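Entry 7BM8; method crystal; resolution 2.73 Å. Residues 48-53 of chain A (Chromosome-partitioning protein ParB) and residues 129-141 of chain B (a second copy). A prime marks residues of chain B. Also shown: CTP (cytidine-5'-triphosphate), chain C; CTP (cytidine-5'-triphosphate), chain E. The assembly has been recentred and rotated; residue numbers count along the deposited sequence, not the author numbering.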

# COMPACT_ATOMS: atom_id res chain seq x y z
N GLN A 48 12.21 1.72 12.69
CA GLN A 48 11.26 1.34 11.61
C GLN A 48 11.28 2.43 10.54
O GLN A 48 11.21 3.61 10.87
N PRO A 49 11.41 2.08 9.24
CA PRO A 49 11.51 3.07 8.16
C PRO A 49 10.54 4.27 8.22
O PRO A 49 10.91 5.33 7.74
N ARG A 50 9.33 4.06 8.76
CA ARG A 50 8.26 5.09 8.88
C ARG A 50 8.39 5.80 10.23
O ARG A 50 8.31 5.12 11.27
N ARG A 51 8.57 7.13 10.20
CA ARG A 51 8.77 7.98 11.41
C ARG A 51 7.44 8.63 11.81
O ARG A 51 7.11 8.59 13.01
N THR A 52 6.71 9.21 10.84
CA THR A 52 5.53 10.08 11.05
C THR A 52 4.23 9.30 10.82
O THR A 52 4.20 8.44 9.92
N PHE A 53 3.19 9.59 11.62
CA PHE A 53 1.87 8.91 11.64
C PHE A 53 0.75 9.95 11.77
O PHE A 53 0.52 10.43 12.90
N ARG B 129 -4.39 2.21 3.61
CA ARG B 129 -2.92 2.06 3.77
C ARG B 129 -2.25 3.38 3.39
O ARG B 129 -2.67 4.00 2.40
N ALA B 130 -1.24 3.79 4.17
CA ALA B 130 -0.50 5.07 4.03
C ALA B 130 0.86 4.79 3.38
O ALA B 130 1.57 3.89 3.88
N ASP B 131 1.20 5.53 2.32
CA ASP B 131 2.49 5.41 1.59
C ASP B 131 3.60 6.05 2.42
O ASP B 131 3.31 6.97 3.21
N LEU B 132 4.83 5.56 2.24
CA LEU B 132 6.05 6.04 2.93
C LEU B 132 6.50 7.34 2.26
O LEU B 132 6.51 7.38 1.01
N ASN B 133 6.84 8.37 3.04
CA ASN B 133 7.42 9.64 2.51
C ASN B 133 8.69 9.27 1.74
O ASN B 133 9.41 8.35 2.18
N VAL B 134 8.94 9.94 0.61
CA VAL B 134 10.10 9.64 -0.28
C VAL B 134 11.41 9.89 0.49
O VAL B 134 12.42 9.26 0.14
N LEU B 135 11.38 10.78 1.49
CA LEU B 135 12.55 11.10 2.35
C LEU B 135 12.74 9.98 3.39
O LEU B 135 13.90 9.59 3.60
N GLU B 136 11.66 9.50 4.01
CA GLU B 136 11.69 8.33 4.92
C GLU B 136 12.29 7.14 4.16
O GLU B 136 13.03 6.36 4.79
N GLU B 137 11.99 7.03 2.87
CA GLU B 137 12.52 5.99 1.95
C GLU B 137 14.03 6.19 1.78
O GLU B 137 14.78 5.22 1.99
N ALA B 138 14.44 7.41 1.42
CA ALA B 138 15.85 7.81 1.18
C ALA B 138 16.69 7.52 2.43
O ALA B 138 17.76 6.88 2.29
N LEU B 139 16.24 7.96 3.61
CA LEU B 139 16.93 7.75 4.91
C LEU B 139 17.13 6.25 5.14
O LEU B 139 18.22 5.87 5.59
N SER B 140 16.11 5.43 4.83
CA SER B 140 16.16 3.95 4.97
C SER B 140 17.33 3.39 4.16
O SER B 140 18.02 2.48 4.67
N TYR B 141 17.55 3.93 2.95
CA TYR B 141 18.63 3.52 2.02
C TYR B 141 19.98 3.99 2.58
O TYR B 141 20.96 3.23 2.47

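A single carboxylate oxygen, OE2 of Glu136′, gathers three donors from the irregular segment of chain A. Arg51 N lies 2.7 Å from Glu136′ OE2, Thr52 N lies 3.0 Å from it, and Thr52 OG1 donates to the same oxygen over 3.3 Å. The glutamate can serve all three because its CA-to-CB bond points toward chain A from the helix; chi1 is m, and the trans chi2 extends the chain beyond CB. The other oxygen, Glu136′ OE1, turns back to its own chain and accepts a weak hydrogen bond from Asn133′ N at 3.3 Å. Thr52, with chi1 p, also directs its CA-to-CB bond toward chain B.

Arg50 leaves the backbone sideways, but its t, t, m side chain brings the guanidinium between chain B and the CTP of chain C. Arg50 NH1 donates to Ala130′ O at 2.9 Å, while Arg50 NH2 makes weak hydrogen bonds to Ala130′ O (3.1 Å) and Asp131′ O (3.5 Å). The triphosphate is also a partner: Arg50 NE donates to CTP O3G at 2.7 Å and Arg50 NH1 to CTP O2G at 3.1 Å. Ala130′ N in turn donates to O2A of this CTP at 2.6 Å, so the nucleotide bridges the two chains through its alpha and gamma phosphates.

Leu132′ packs against both Pro49 and Arg50. Leu132′ CD1 covers one face of the Arg50 guanidinium and lies 3.5 Å from Arg50 CB; Leu132′ CD2 packs 4.1 Å from Pro49 CB. Pro49 CB also sits 3.4 Å from Ser140′ OG, whose hydroxyl is satisfied within the helix by donating to Glu136′ O at 2.8 Å. Arg51 contributes its backbone amide and CB; its CA-to-CB bond runs sideways, and the m, m, m side chain carries the guanidinium off from chain B, where Arg51 NH2 bonds weakly to Gln48 O at 2.8 Å.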

# COMPACT_ATOMS: atom_id res chain seq x y z
CB GLN A 48 9.87 1.13 12.22
CG GLN A 48 8.89 0.37 11.33
CD GLN A 48 7.83 1.25 10.74
OE1 GLN A 48 7.24 2.10 11.42
NE2 GLN A 48 7.54 1.05 9.46
CB PRO A 49 11.19 2.24 6.91
CG PRO A 49 11.72 0.86 7.24
CD PRO A 49 11.49 0.70 8.73
CB ARG A 50 6.88 4.44 8.75
CG ARG A 50 5.74 5.43 8.55
CD ARG A 50 4.37 4.82 8.81
NE ARG A 50 4.03 3.72 7.92
CZ ARG A 50 3.60 3.84 6.66
NH1 ARG A 50 3.31 2.76 5.96
NH2 ARG A 50 3.45 5.04 6.11
CB ARG A 51 9.83 9.04 11.14
CG ARG A 51 11.09 8.54 10.43
CD ARG A 51 11.70 7.29 11.03
NE ARG A 51 11.92 7.36 12.47
CZ ARG A 51 12.36 6.35 13.23
NH1 ARG A 51 12.51 6.52 14.53
NH2 ARG A 51 12.64 5.18 12.68
CB THR A 52 5.62 11.31 10.13
OG1 THR A 52 5.56 10.87 8.78
CG2 THR A 52 6.89 12.11 10.35
CB PHE A 53 1.78 7.92 12.80
CG PHE A 53 2.75 6.76 12.77
CD1 PHE A 53 2.31 5.47 12.48
CD2 PHE A 53 4.09 6.94 13.07
CE1 PHE A 53 3.20 4.41 12.47
CE2 PHE A 53 4.98 5.88 13.06
CZ PHE A 53 4.53 4.61 12.76
CB ARG B 129 -2.40 0.90 2.92
CG ARG B 129 -2.52 1.11 1.42
CD ARG B 129 -2.14 -0.14 0.65
NE ARG B 129 -2.19 0.04 -0.80
CZ ARG B 129 -1.92 -0.91 -1.69
NH1 ARG B 129 -2.00 -0.64 -2.98
NH2 ARG B 129 -1.59 -2.13 -1.29
CB ALA B 130 -0.34 5.73 5.37
CB ASP B 131 2.41 6.01 0.18
CG ASP B 131 2.05 5.01 -0.91
OD1 ASP B 131 2.06 3.79 -0.63
OD2 ASP B 131 1.77 5.46 -2.04
CB LEU B 132 7.13 4.96 2.84
CG LEU B 132 8.11 4.90 4.00
CD1 LEU B 132 7.42 4.44 5.28
CD2 LEU B 132 9.28 3.98 3.67
CB ASN B 133 7.69 10.66 3.62
CG ASN B 133 7.92 12.06 3.09
OD1 ASN B 133 8.82 12.30 2.29
ND2 ASN B 133 7.11 13.00 3.55
CB VAL B 134 10.03 10.45 -1.59
CG1 VAL B 134 10.37 11.92 -1.37
CG2 VAL B 134 10.91 9.84 -2.66
CB LEU B 135 12.34 12.45 3.03
CG LEU B 135 12.37 13.66 2.10
CD1 LEU B 135 12.07 14.92 2.88
CD2 LEU B 135 13.71 13.78 1.39
CB GLU B 136 10.30 7.98 5.45
CG GLU B 136 9.76 8.97 6.48
CD GLU B 136 8.38 8.63 7.03
OE1 GLU B 136 7.56 8.08 6.27
OE2 GLU B 136 8.14 8.92 8.22
CB GLU B 137 11.79 6.04 0.61
CG GLU B 137 12.05 4.84 -0.29
CD GLU B 137 11.35 4.89 -1.64
OE1 GLU B 137 10.51 5.79 -1.84
OE2 GLU B 137 11.66 4.04 -2.49
CB ALA B 138 15.92 9.27 0.80
CB LEU B 139 16.11 8.37 6.05
CG LEU B 139 16.12 9.90 6.12
CD1 LEU B 139 15.22 10.40 7.24
CD2 LEU B 139 17.54 10.42 6.30
CB SER B 140 14.85 3.31 4.57
OG SER B 140 13.79 3.74 5.41
CB TYR B 141 18.41 4.08 0.61
CG TYR B 141 17.18 3.60 -0.11
CD1 TYR B 141 16.66 2.32 0.10
CD2 TYR B 141 16.54 4.40 -1.04
CE1 TYR B 141 15.54 1.88 -0.58
CE2 TYR B 141 15.42 3.97 -1.73
CZ TYR B 141 14.91 2.70 -1.49
OH TYR B 141 13.81 2.27 -2.16
N1 CTP C . -5.38 -3.36 6.33
C2 CTP C . -5.82 -4.47 7.06
N3 CTP C . -7.07 -4.47 7.57
C4 CTP C . -7.88 -3.42 7.38
C5 CTP C . -7.44 -2.28 6.64
C6 CTP C . -6.20 -2.29 6.15
O2 CTP C . -5.05 -5.43 7.23
N4 CTP C . -9.09 -3.47 7.90
C1' CTP C . -3.99 -3.40 5.80
C2' CTP C . -3.81 -2.77 4.42
O2' CTP C . -4.26 -3.68 3.44
C3' CTP C . -2.29 -2.58 4.42
C4' CTP C . -1.99 -2.21 5.88
O4' CTP C . -3.15 -2.64 6.64
O3' CTP C . -1.62 -3.78 4.05
C5' CTP C . -1.70 -0.75 6.15
O5' CTP C . -0.48 -0.38 5.45
PA CTP C . 0.49 0.78 5.98
O1A CTP C . 1.85 0.57 5.39
O2A CTP C . -0.16 2.11 5.81
O3A CTP C . 0.58 0.45 7.55
PB CTP C . 1.15 -0.86 8.25
O1B CTP C . 0.11 -1.39 9.18
O2B CTP C . 1.71 -1.74 7.18
O3B CTP C . 2.35 -0.27 9.12
PG CTP C . 3.88 0.00 8.69
O1G CTP C . 4.72 -1.10 9.31
O2G CTP C . 3.88 -0.04 7.18
O3G CTP C . 4.21 1.37 9.25
N1 CTP E . 4.66 -7.68 -0.94
C2 CTP E . 4.97 -8.95 -0.43
N3 CTP E . 6.20 -9.48 -0.68
C4 CTP E . 7.10 -8.79 -1.41
C5 CTP E . 6.79 -7.50 -1.94
C6 CTP E . 5.57 -7.00 -1.69
O2 CTP E . 4.12 -9.56 0.23
N4 CTP E . 8.28 -9.36 -1.62
C1' CTP E . 3.30 -7.15 -0.68
C2' CTP E . 3.26 -5.68 -0.23
O2' CTP E . 3.57 -5.60 1.14
C3' CTP E . 1.79 -5.36 -0.53
C4' CTP E . 1.46 -6.24 -1.76
O4' CTP E . 2.57 -7.17 -1.88
O3' CTP E . 0.97 -5.72 0.59
C5' CTP E . 1.27 -5.51 -3.06
O5' CTP E . 0.05 -4.74 -3.00
PA CTP E . -0.79 -4.39 -4.33
O1A CTP E . -2.13 -3.87 -3.92
O2A CTP E . 0.05 -3.58 -5.25
O3A CTP E . -0.99 -5.83 -4.98
PB CTP E . -1.72 -7.11 -4.37
O1B CTP E . -0.79 -8.26 -4.39
O2B CTP E . -2.36 -6.68 -3.08
O3B CTP E . -2.87 -7.35 -5.45
PG CTP E . -4.35 -6.71 -5.48
O1G CTP E . -5.29 -7.75 -4.91
O2G CTP E . -4.63 -6.40 -6.94
O3G CTP E . -4.26 -5.47 -4.62